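Lipolytic enzyme, g-d-s-l (Clostridium thermocellum, PDB 2W47) carries a family 6 carbohydrate-binding module, the beta-sandwich domain described here, which holds a glycan and a calcium ion. Local coordinates at residues S50-L56 with I99-Q105; L56-A61 with T93-G98; P69-N75 with V109-I115. Where two conformers were deposited one is given. Residue numbers count along the deposited sequence, not the author numbering.

Contact 1: S50-L56 with I99-Q105; sequences SSGSYAL and IVANLNQ
Leu103, Leu56 and Tyr54 bury the most surface where the extended segments 50-56 and 99-105 pair as antiparallel strands. The axes of strands 52-56 and 99-103 approach to 4.5 Å at 141°. Gly52-Leu103, Tyr54-Ala101 and Leu56-Ile99 are hydrogen-bonded pairs; Ser53-Asn102 and Ala55-Val100, CA atoms 4.4 Å apart, are non-hydrogen-bonded. Bonds in both directions join each hydrogen-bonded pair, for instance Leu103 N to Gly52 O (2.8 Å) and Leu56 N to Ile99 O (2.8 Å). Leu103 and Leu56, both mt, share a face with Tyr54 (chi1 m) and Ala101. Leu103 CD1 meets Tyr54 CG at 3.7 Å, and Leu56 CD1 lies 3.8 Å from Ala101 CB, whose small methyl admits the leucine. This face looks into the sandwich, where Ile110 and Ala48 of the other sheet meet it. Tyr54 still satisfies its hydroxyl, donating from OH to Ser50 O (2.7 Å). Gly52, at phi/psi 153/-166, adopts a backbone unfavourable for other residues. At the loop end Gln105 N donates to Ser51 OG (2.9 Å). On the other face Asn102 ND2 reaches Ser53 OG (2.9 Å) only weakly. Backbone bonds thus set the register, Leu56, Leu103 and Tyr54 supply the apolar side facing the other sheet, and the opposite face is mixed, with Ala55 and Val100 beside Ser53 and Asn102.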
loop_
_atom_site.group_PDB
_atom_site.type_symbol
_atom_site.label_atom_id
_atom_site.label_comp_id
_atom_site.label_asym_id
_atom_site.label_seq_id
_atom_site.Cartn_x
_atom_site.Cartn_y
_atom_site.Cartn_z
ATOM N N SER A 50 -14.527 10.267 9.757
ATOM C CA SER A 50 -14.216 11.113 10.894
ATOM C C SER A 50 -12.713 11.133 11.111
ATOM O O SER A 50 -12.007 10.196 10.723
ATOM C CB SER A 50 -14.928 10.607 12.158
ATOM O OG SER A 50 -14.678 9.230 12.376
ATOM N N SER A 51 -12.218 12.207 11.713
ATOM C CA SER A 51 -10.807 12.292 12.044
ATOM C C SER A 51 -10.483 11.256 13.104
ATOM O O SER A 51 -11.290 10.995 13.997
ATOM C CB SER A 51 -10.438 13.689 12.528
ATOM O OG SER A 51 -10.698 14.642 11.513
ATOM N N GLY A 52 -9.312 10.647 12.992
ATOM C CA GLY A 52 -8.900 9.654 13.972
ATOM C C GLY A 52 -7.936 8.635 13.412
ATOM O O GLY A 52 -7.366 8.825 12.334
ATOM N N SER A 53 -7.755 7.545 14.151
ATOM C CA SER A 53 -6.766 6.529 13.802
ATOM C C SER A 53 -7.377 5.448 12.922
ATOM O O SER A 53 -8.458 4.930 13.208
ATOM C CB SER A 53 -6.167 5.910 15.066
ATOM O OG SER A 53 -5.737 6.912 15.968
ATOM N N TYR A 54 -6.673 5.123 11.841
ATOM C CA TYR A 54 -7.127 4.121 10.881
ATOM C C TYR A 54 -6.018 3.138 10.607
ATOM O O TYR A 54 -4.852 3.519 10.525
ATOM C CB TYR A 54 -7.550 4.774 9.558
ATOM C CG TYR A 54 -8.841 5.546 9.667
ATOM C CD1 TYR A 54 -10.034 5.000 9.216
ATOM C CD2 TYR A 54 -8.863 6.818 10.228
ATOM C CE1 TYR A 54 -11.234 5.706 9.333
ATOM C CE2 TYR A 54 -10.051 7.531 10.342
ATOM C CZ TYR A 54 -11.229 6.967 9.892
ATOM O OH TYR A 54 -12.419 7.672 10.005
ATOM N N ALA A 55 -6.394 1.877 10.447
ATOM C CA ALA A 55 -5.480 0.873 9.922
ATOM C C ALA A 55 -5.412 1.018 8.405
ATOM O O ALA A 55 -6.443 1.166 7.741
ATOM C CB ALA A 55 -5.937 -0.515 10.307
ATOM N N LEU A 56 -4.184 1.004 7.895
ATOM C CA LEU A 56 -3.898 1.014 6.466
ATOM C C LEU A 56 -3.158 -0.281 6.193
ATOM O O LEU A 56 -2.011 -0.439 6.604
ATOM C CB LEU A 56 -3.006 2.210 6.106
ATOM C CG LEU A 56 -3.418 3.585 6.644
ATOM C CD1 LEU A 56 -2.399 4.649 6.249
ATOM C CD2 LEU A 56 -4.804 3.946 6.147
ATOM N N ILE A 99 -0.004 -0.403 8.811
ATOM C CA ILE A 99 0.324 0.593 9.824
ATOM C C ILE A 99 -0.969 1.213 10.317
ATOM O O ILE A 99 -2.016 1.095 9.675
ATOM C CB ILE A 99 1.271 1.722 9.306
ATOM C CG1 ILE A 99 0.657 2.468 8.114
ATOM C CG2 ILE A 99 2.663 1.182 8.990
ATOM C CD1 ILE A 99 1.374 3.760 7.772
ATOM N N VAL A 100 -0.890 1.864 11.468
ATOM C CA VAL A 100 -1.971 2.695 11.950
ATOM C C VAL A 100 -1.533 4.146 11.755
ATOM O O VAL A 100 -0.402 4.504 12.069
ATOM C CB VAL A 100 -2.299 2.391 13.428
ATOM C CG1 VAL A 100 -3.350 3.337 13.950
ATOM C CG2 VAL A 100 -2.776 0.955 13.569
ATOM N N ALA A 101 -2.428 4.967 11.215
ATOM C CA ALA A 101 -2.125 6.367 10.960
ATOM C C ALA A 101 -3.316 7.238 11.279
ATOM O O ALA A 101 -4.462 6.806 11.151
ATOM C CB ALA A 101 -1.726 6.555 9.497
ATOM N N ASN A 102 -3.031 8.470 11.691
ATOM C CA ASN A 102 -4.079 9.449 11.909
ATOM C C ASN A 102 -4.495 10.066 10.582
ATOM O O ASN A 102 -3.647 10.524 9.810
ATOM C CB ASN A 102 -3.626 10.531 12.891
ATOM C CG ASN A 102 -3.570 10.033 14.326
ATOM O OD1 ASN A 102 -2.716 10.454 15.106
ATOM N ND2 ASN A 102 -4.483 9.133 14.682
ATOM N N LEU A 103 -5.796 10.042 10.318
ATOM C CA LEU A 103 -6.366 10.631 9.106
ATOM C C LEU A 103 -7.299 11.773 9.484
ATOM O O LEU A 103 -7.866 11.780 10.581
ATOM C CB LEU A 103 -7.145 9.586 8.295
ATOM C CG LEU A 103 -6.408 8.323 7.821
ATOM C CD1 LEU A 103 -7.325 7.504 6.927
ATOM C CD2 LEU A 103 -5.099 8.657 7.108
ATOM N N ASN A 104 -7.454 12.732 8.573
ATOM C CA ASN A 104 -8.381 13.852 8.755
ATOM C C ASN A 104 -9.725 13.538 8.122
ATOM O O ASN A 104 -9.786 12.843 7.112
ATOM C CB ASN A 104 -7.821 15.119 8.101
ATOM C CG ASN A 104 -6.407 15.436 8.535
ATOM O OD1 ASN A 104 -6.132 15.630 9.719
ATOM N ND2 ASN A 104 -5.501 15.521 7.567
ATOM N N GLN A 105 -10.808 14.067 8.690
ATOM C CA GLN A 105 -12.119 13.914 8.066
ATOM C C GLN A 105 -12.053 14.393 6.619
ATOM O O GLN A 105 -11.518 15.470 6.336
ATOM C CB GLN A 105 -13.203 14.686 8.834
ATOM C CG GLN A 105 -14.614 14.408 8.322
ATOM C CD GLN A 105 -15.703 15.051 9.164
ATOM O OE1 GLN A 105 -16.488 14.356 9.811
ATOM N NE2 GLN A 105 -15.762 16.376 9.149
#

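Contact 2: L56-A61 with T93-G98; sequences LIFRYA and TWNEAG
Segments 56-61 and 93-98 run antiparallel, the axes of strands 56-61 and 95-98 4.5 Å apart at 151°. The backbone bonds come in two rings. Phe58 N donates to Ala97 O (2.8 Å) and Ala97 N to Phe58 O (3.0 Å); Tyr60 N donates to Asn95 O and Asn95 N to Tyr60 O, both 2.8 Å. Between them Arg59-Glu96 is a non-hydrogen-bonded pair, as is Ile57-Gly98 (CA-CA 4.1 Å), where a CB on Gly98 would crowd Ile57. Arg59 turns its other backbone edge to strand 122-130. Its extended side chain (chi1 to chi3 all t) ends with CZ 3.5 Å from Trp94 CB: NH2 forms a salt bridge with Asp124 and bonds to Gly25 O, while NH1 donates to a water (2.9 Å) that donates to Trp94 O (2.8 Å). Trp94, chi1 m, has Arg59 NH2 over one ring face and Ala61 over the other, a CH-pi contact of Ala61 CB at 3.8 Å from the six-membered ring centroid. Indole suits this place because NE1 can still bond to Ala24 O. Tyr60, chi1 p, packs CE2 3.8 Å from Ala97 CB and satisfies OH through Val86 O. Trp94 also meets Tyr31 of the glycan pocket edge-to-face, so this edge pair of a beta-sandwich sheet ends beside the binding site of a family 6 module.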
loop_
_atom_site.group_PDB
_atom_site.type_symbol
_atom_site.label_atom_id
_atom_site.label_comp_id
_atom_site.label_asym_id
_atom_site.label_seq_id
_atom_site.Cartn_x
_atom_site.Cartn_y
_atom_site.Cartn_z
ATOM N N LEU A 56 -4.184 1.004 7.895
ATOM C CA LEU A 56 -3.898 1.014 6.466
ATOM C C LEU A 56 -3.158 -0.281 6.193
ATOM O O LEU A 56 -2.011 -0.439 6.604
ATOM C CB LEU A 56 -3.006 2.210 6.106
ATOM C CG LEU A 56 -3.418 3.585 6.644
ATOM C CD1 LEU A 56 -2.399 4.649 6.249
ATOM C CD2 LEU A 56 -4.804 3.946 6.147
ATOM N N ILE A 57 -3.834 -1.212 5.531
ATOM C CA ILE A 57 -3.274 -2.531 5.273
ATOM C C ILE A 57 -3.086 -2.737 3.775
ATOM O O ILE A 57 -4.041 -2.661 3.001
ATOM C CB ILE A 57 -4.158 -3.657 5.857
ATOM C CG1 ILE A 57 -4.275 -3.517 7.384
ATOM C CG2 ILE A 57 -3.603 -5.024 5.475
ATOM C CD1 ILE A 57 -5.086 -4.635 8.061
ATOM N N PHE A 58 -1.848 -2.997 3.371
ATOM C CA PHE A 58 -1.542 -3.328 1.981
ATOM C C PHE A 58 -1.536 -4.838 1.840
ATOM O O PHE A 58 -0.854 -5.531 2.597
ATOM C CB PHE A 58 -0.158 -2.798 1.594
ATOM C CG PHE A 58 -0.019 -1.308 1.707
ATOM C CD1 PHE A 58 -0.292 -0.483 0.618
ATOM C CD2 PHE A 58 0.406 -0.724 2.898
ATOM C CE1 PHE A 58 -0.151 0.902 0.720
ATOM C CE2 PHE A 58 0.549 0.654 3.009
ATOM C CZ PHE A 58 0.275 1.474 1.919
ATOM N N ARG A 59 -2.297 -5.360 0.889
ATOM C CA ARG A 59 -2.158 -6.758 0.517
ATOM C C ARG A 59 -1.133 -6.804 -0.605
ATOM O O ARG A 59 -1.292 -6.131 -1.612
ATOM C CB ARG A 59 -3.497 -7.350 0.087
ATOM C CG ARG A 59 -3.433 -8.838 -0.236
ATOM C CD ARG A 59 -4.815 -9.454 -0.380
ATOM N NE ARG A 59 -4.766 -10.916 -0.470
ATOM C CZ ARG A 59 -4.772 -11.611 -1.605
ATOM N NH1 ARG A 59 -4.734 -12.940 -1.574
ATOM N NH2 ARG A 59 -4.809 -10.990 -2.778
ATOM N N TYR A 60 -0.075 -7.597 -0.427
ATOM C CA TYR A 60 1.096 -7.505 -1.287
ATOM C C TYR A 60 1.754 -8.860 -1.517
ATOM O O TYR A 60 1.537 -9.801 -0.748
ATOM C CB TYR A 60 2.109 -6.520 -0.680
ATOM C CG TYR A 60 2.976 -7.148 0.383
ATOM C CD1 TYR A 60 4.235 -7.644 0.062
ATOM C CD2 TYR A 60 2.536 -7.263 1.698
ATOM C CE1 TYR A 60 5.038 -8.237 1.020
ATOM C CE2 TYR A 60 3.341 -7.864 2.672
ATOM C CZ TYR A 60 4.583 -8.338 2.313
ATOM O OH TYR A 60 5.397 -8.945 3.246
ATOM N N ALA A 61 2.562 -8.946 -2.570
ATOM C CA ALA A 61 3.397 -10.109 -2.803
ATOM C C ALA A 61 4.822 -9.667 -3.026
ATOM O O ALA A 61 5.073 -8.613 -3.600
ATOM C CB ALA A 61 2.885 -10.926 -3.993
ATOM N N THR A 93 1.894 -15.763 -3.583
ATOM C CA THR A 93 1.555 -15.741 -2.173
ATOM C C THR A 93 1.437 -14.299 -1.704
ATOM O O THR A 93 2.394 -13.529 -1.787
ATOM C CB THR A 93 2.581 -16.504 -1.324
ATOM O OG1 THR A 93 2.613 -17.863 -1.775
ATOM C CG2 THR A 93 2.176 -16.480 0.140
ATOM N N TRP A 94 0.242 -13.949 -1.246
ATOM C CA TRP A 94 -0.095 -12.579 -0.909
ATOM C C TRP A 94 -0.302 -12.463 0.589
ATOM O O TRP A 94 -1.122 -13.184 1.172
ATOM C CB TRP A 94 -1.360 -12.142 -1.647
ATOM C CG TRP A 94 -1.250 -12.232 -3.136
ATOM C CD1 TRP A 94 -1.409 -13.360 -3.908
ATOM C CD2 TRP A 94 -0.966 -11.160 -4.052
ATOM N NE1 TRP A 94 -1.242 -13.051 -5.240
ATOM C CE2 TRP A 94 -0.967 -11.711 -5.352
ATOM C CE3 TRP A 94 -0.705 -9.789 -3.901
ATOM C CZ2 TRP A 94 -0.726 -10.938 -6.493
ATOM C CZ3 TRP A 94 -0.454 -9.021 -5.045
ATOM C CH2 TRP A 94 -0.469 -9.601 -6.316
ATOM N N ASN A 95 0.450 -11.560 1.204
ATOM C CA ASN A 95 0.363 -11.328 2.639
ATOM C C ASN A 95 -0.067 -9.893 2.897
ATOM O O ASN A 95 -0.327 -9.138 1.954
ATOM C CB ASN A 95 1.705 -11.633 3.310
ATOM C CG ASN A 95 2.055 -13.113 3.290
ATOM O OD1 ASN A 95 1.212 -13.971 3.003
ATOM N ND2 ASN A 95 3.309 -13.419 3.603
ATOM N N GLU A 96 -0.164 -9.524 4.167
ATOM C CA GLU A 96 -0.550 -8.179 4.561
ATOM C C GLU A 96 0.604 -7.475 5.265
ATOM O O GLU A 96 1.367 -8.108 5.994
ATOM C CB GLU A 96 -1.736 -8.227 5.520
ATOM C CG GLU A 96 -3.068 -8.679 4.933
ATOM C CD GLU A 96 -4.191 -8.629 5.970
ATOM O OE1 GLU A 96 -3.935 -8.923 7.155
ATOM O OE2 GLU A 96 -5.339 -8.308 5.605
ATOM N N ALA A 97 0.718 -6.172 5.043
ATOM C CA ALA A 97 1.595 -5.307 5.828
ATOM C C ALA A 97 0.811 -4.048 6.118
ATOM O O ALA A 97 0.234 -3.445 5.208
ATOM C CB ALA A 97 2.881 -4.992 5.075
ATOM N N GLY A 98 0.775 -3.658 7.386
ATOM C CA GLY A 98 -0.084 -2.568 7.801
ATOM C C GLY A 98 0.562 -1.603 8.766
ATOM O O GLY A 98 1.558 -1.927 9.431
HETATM O O HOH W 1 -3.766 -13.976 0.919
#

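Contact 3: P69-N75 with V109-I115; sequences PMRITVN and VIRATAI
At the apolar centre, Ala112 CB receives Met70 CE and Ile72 CD1, each at 3.7 Å. Ile72 has the mm rotamer, which brings its end nearer the partner strand, and alanine is small enough to take two larger neighbours. Further along the same face Val74 CG2 lies 4.4 Å from Ile110 CG1. Ile99 and Leu103 of the opposing sheet touch this layer, and Phe85 and Pro121 lie against Met70. The backbones beneath are regular antiparallel strands, the axes of 70-74 and 109-114 4.4 Å apart at 159°. Met70-Ala114, Ile72-Ala112 and Val74-Ile110 are non-hydrogen-bonded pairs. Between them Arg71 N donates to Thr113 O (2.9 Å) and Thr113 N to Arg71 O (3.0 Å), and Thr73 N and Arg111 N repeat this with Arg111 O (2.9 Å) and Thr73 O (3.0 Å). The ends close with Ile115 N to Pro69 O (3.2 Å) and Asn75 N to Val109 O (2.7 Å). Arg71, Thr73, Arg111 and Thr113 occupy the outer face. Ile115 CG1 sits over a face of the Arg71 guanidinium, 3.8 Å from NH1, while one water joins Arg71 O (2.8 Å), Thr73 OG1 (3.0 Å) and Thr113 OG1 (2.7 Å). Arg111 turns to Glu43 in a salt bridge and to Tyr41 in a cation-pi contact. The alternation of this sandwich strand pair therefore gives it an aliphatic inner face and a hydrated, charged outer one.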
loop_
_atom_site.group_PDB
_atom_site.type_symbol
_atom_site.label_atom_id
_atom_site.label_comp_id
_atom_site.label_asym_id
_atom_site.label_seq_id
_atom_site.Cartn_x
_atom_site.Cartn_y
_atom_site.Cartn_z
ATOM N N PRO A 69 11.327 -2.174 1.003
ATOM C CA PRO A 69 10.772 -1.167 1.897
ATOM C C PRO A 69 10.176 0.011 1.135
ATOM O O PRO A 69 10.611 0.337 0.016
ATOM C CB PRO A 69 11.985 -0.740 2.735
ATOM C CG PRO A 69 13.149 -0.962 1.823
ATOM C CD PRO A 69 12.804 -2.202 1.062
ATOM N N MET A 70 9.165 0.631 1.736
ATOM C CA MET A 70 8.524 1.794 1.129
ATOM C C MET A 70 8.312 2.900 2.131
ATOM O O MET A 70 8.059 2.651 3.312
ATOM C CB MET A 70 7.197 1.428 0.460
ATOM C CG MET A 70 7.340 0.357 -0.600
ATOM S SD MET A 70 6.057 0.446 -1.863
ATOM C CE MET A 70 4.701 -0.390 -1.038
ATOM N N ARG A 71 8.434 4.126 1.638
ATOM C CA ARG A 71 8.189 5.328 2.413
ATOM C C ARG A 71 6.704 5.655 2.313
ATOM O O ARG A 71 6.178 5.821 1.212
ATOM C CB ARG A 71 9.023 6.465 1.818
ATOM C CG ARG A 71 9.297 7.644 2.741
ATOM C CD ARG A 71 10.148 8.714 2.053
ATOM N NE ARG A 71 11.433 8.192 1.589
ATOM C CZ ARG A 71 11.717 7.900 0.320
ATOM N NH1 ARG A 71 12.914 7.425 0.013
ATOM N NH2 ARG A 71 10.818 8.079 -0.640
ATOM N N ILE A 72 6.035 5.739 3.451
ATOM C CA ILE A 72 4.603 6.008 3.485
ATOM C C ILE A 72 4.345 7.433 3.903
ATOM O O ILE A 72 4.814 7.882 4.952
ATOM C CB ILE A 72 3.854 5.038 4.432
ATOM C CG1 ILE A 72 4.339 3.593 4.245
ATOM C CG2 ILE A 72 2.332 5.180 4.258
ATOM C CD1 ILE A 72 4.201 3.032 2.824
ATOM N N THR A 73 3.580 8.132 3.075
ATOM C CA THR A 73 3.203 9.505 3.365
ATOM C C THR A 73 1.685 9.661 3.412
ATOM O O THR A 73 0.954 8.999 2.674
ATOM C CB THR A 73 3.802 10.510 2.352
ATOM O OG1 THR A 73 3.456 10.121 1.016
ATOM C CG2 THR A 73 5.314 10.578 2.473
ATOM N N VAL A 74 1.228 10.532 4.308
ATOM C CA VAL A 74 -0.177 10.925 4.375
ATOM C C VAL A 74 -0.192 12.426 4.179
ATOM O O VAL A 74 0.376 13.176 4.978
ATOM C CB VAL A 74 -0.829 10.558 5.729
ATOM C CG1 VAL A 74 -2.253 11.123 5.827
ATOM C CG2 VAL A 74 -0.842 9.060 5.915
ATOM N N ASN A 75 -0.794 12.865 3.077
ATOM C CA ASN A 75 -0.814 14.279 2.724
ATOM C C ASN A 75 0.613 14.853 2.624
ATOM O O ASN A 75 0.860 16.031 2.919
ATOM C CB ASN A 75 -1.707 15.055 3.709
ATOM C CG ASN A 75 -3.079 14.415 3.865
ATOM O OD1 ASN A 75 -3.557 14.154 4.981
ATOM N ND2 ASN A 75 -3.705 14.122 2.743
ATOM N N VAL A 109 -4.448 11.910 1.229
ATOM C CA VAL A 109 -3.632 11.450 0.114
ATOM C C VAL A 109 -2.583 10.479 0.660
ATOM O O VAL A 109 -1.678 10.893 1.377
ATOM C CB VAL A 109 -2.961 12.641 -0.608
ATOM C CG1 VAL A 109 -2.217 12.157 -1.831
ATOM C CG2 VAL A 109 -3.995 13.710 -1.010
ATOM N N ILE A 110 -2.732 9.195 0.346
ATOM C CA ILE A 110 -1.857 8.173 0.910
ATOM C C ILE A 110 -0.955 7.590 -0.175
ATOM O O ILE A 110 -1.448 7.051 -1.159
ATOM C CB ILE A 110 -2.678 7.074 1.621
ATOM C CG1 ILE A 110 -3.597 7.717 2.689
ATOM C CG2 ILE A 110 -1.740 6.005 2.222
ATOM C CD1 ILE A 110 -4.242 6.775 3.695
ATOM N N ARG A 111 0.356 7.750 -0.002
ATOM C CA ARG A 111 1.328 7.311 -0.995
ATOM C C ARG A 111 2.345 6.342 -0.400
ATOM O O ARG A 111 2.839 6.539 0.720
ATOM C CB ARG A 111 2.048 8.517 -1.631
ATOM C CG ARG A 111 3.020 8.133 -2.753
ATOM C CD ARG A 111 3.823 9.316 -3.235
ATOM N NE ARG A 111 2.982 10.316 -3.880
ATOM C CZ ARG A 111 3.462 11.345 -4.568
ATOM N NH1 ARG A 111 4.777 11.502 -4.705
ATOM N NH2 ARG A 111 2.618 12.206 -5.127
ATOM N N ALA A 112 2.655 5.305 -1.177
ATOM C CA ALA A 112 3.704 4.338 -0.843
ATOM C C ALA A 112 4.761 4.388 -1.938
ATOM O O ALA A 112 4.487 4.018 -3.078
ATOM C CB ALA A 112 3.114 2.946 -0.714
ATOM N N THR A 113 5.959 4.849 -1.575
ATOM C CA THR A 113 7.035 5.094 -2.528
ATOM C C THR A 113 8.158 4.090 -2.324
ATOM O O THR A 113 8.636 3.905 -1.199
ATOM C CB THR A 113 7.591 6.518 -2.356
ATOM O OG1 THR A 113 6.533 7.457 -2.558
ATOM C CG2 THR A 113 8.682 6.829 -3.358
ATOM N N ALA A 114 8.594 3.462 -3.410
ATOM C CA ALA A 114 9.679 2.479 -3.343
ATOM C C ALA A 114 11.000 3.151 -3.008
ATOM O O ALA A 114 11.376 4.148 -3.635
ATOM C CB ALA A 114 9.786 1.737 -4.653
ATOM N N ILE A 115 11.694 2.597 -2.011
ATOM C CA ILE A 115 12.971 3.135 -1.555
ATOM C C ILE A 115 14.170 2.544 -2.301
ATOM O O ILE A 115 15.091 3.280 -2.669
ATOM C CB ILE A 115 13.146 2.920 -0.039
ATOM C CG1 ILE A 115 12.145 3.779 0.742
ATOM C CG2 ILE A 115 14.564 3.262 0.402
ATOM C CD1 ILE A 115 11.965 3.358 2.180
HETATM O O HOH W 2 5.485 8.164 -0.127
HETATM O O HOH W 3 12.530 6.655 -2.929
HETATM O O HOH W 4 15.163 5.935 -2.121
HETATM O O HOH W 5 1.016 11.502 0.726
#

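In the fold
Contacts 1 and 2 are successive parts of one strand pair, 52-61 with 95-103, sharing Leu56 with centres 18 Å apart. Contact 3 belongs to the opposing sheet, its centre 15 Å from contact 1 and 14 Å from contact 2. The sheets meet through Leu56 CD2 and Ile110 CD1 (3.8 Å), Ile99 CD1 and Ile72 CG2 (3.9 Å), and Phe58 CE1 and Ala112 CB (4.1 Å). Contact 2 leads toward the ligand: the Trp94 side chain is about 7 Å from the bound 4-deoxy-beta-L-threo-hex-4-enopyranuronic acid. From contact 3 the Ala114 side chain is about 8 Å from calcium, and Ala112 O bonds to Tyr34 of the calcium site.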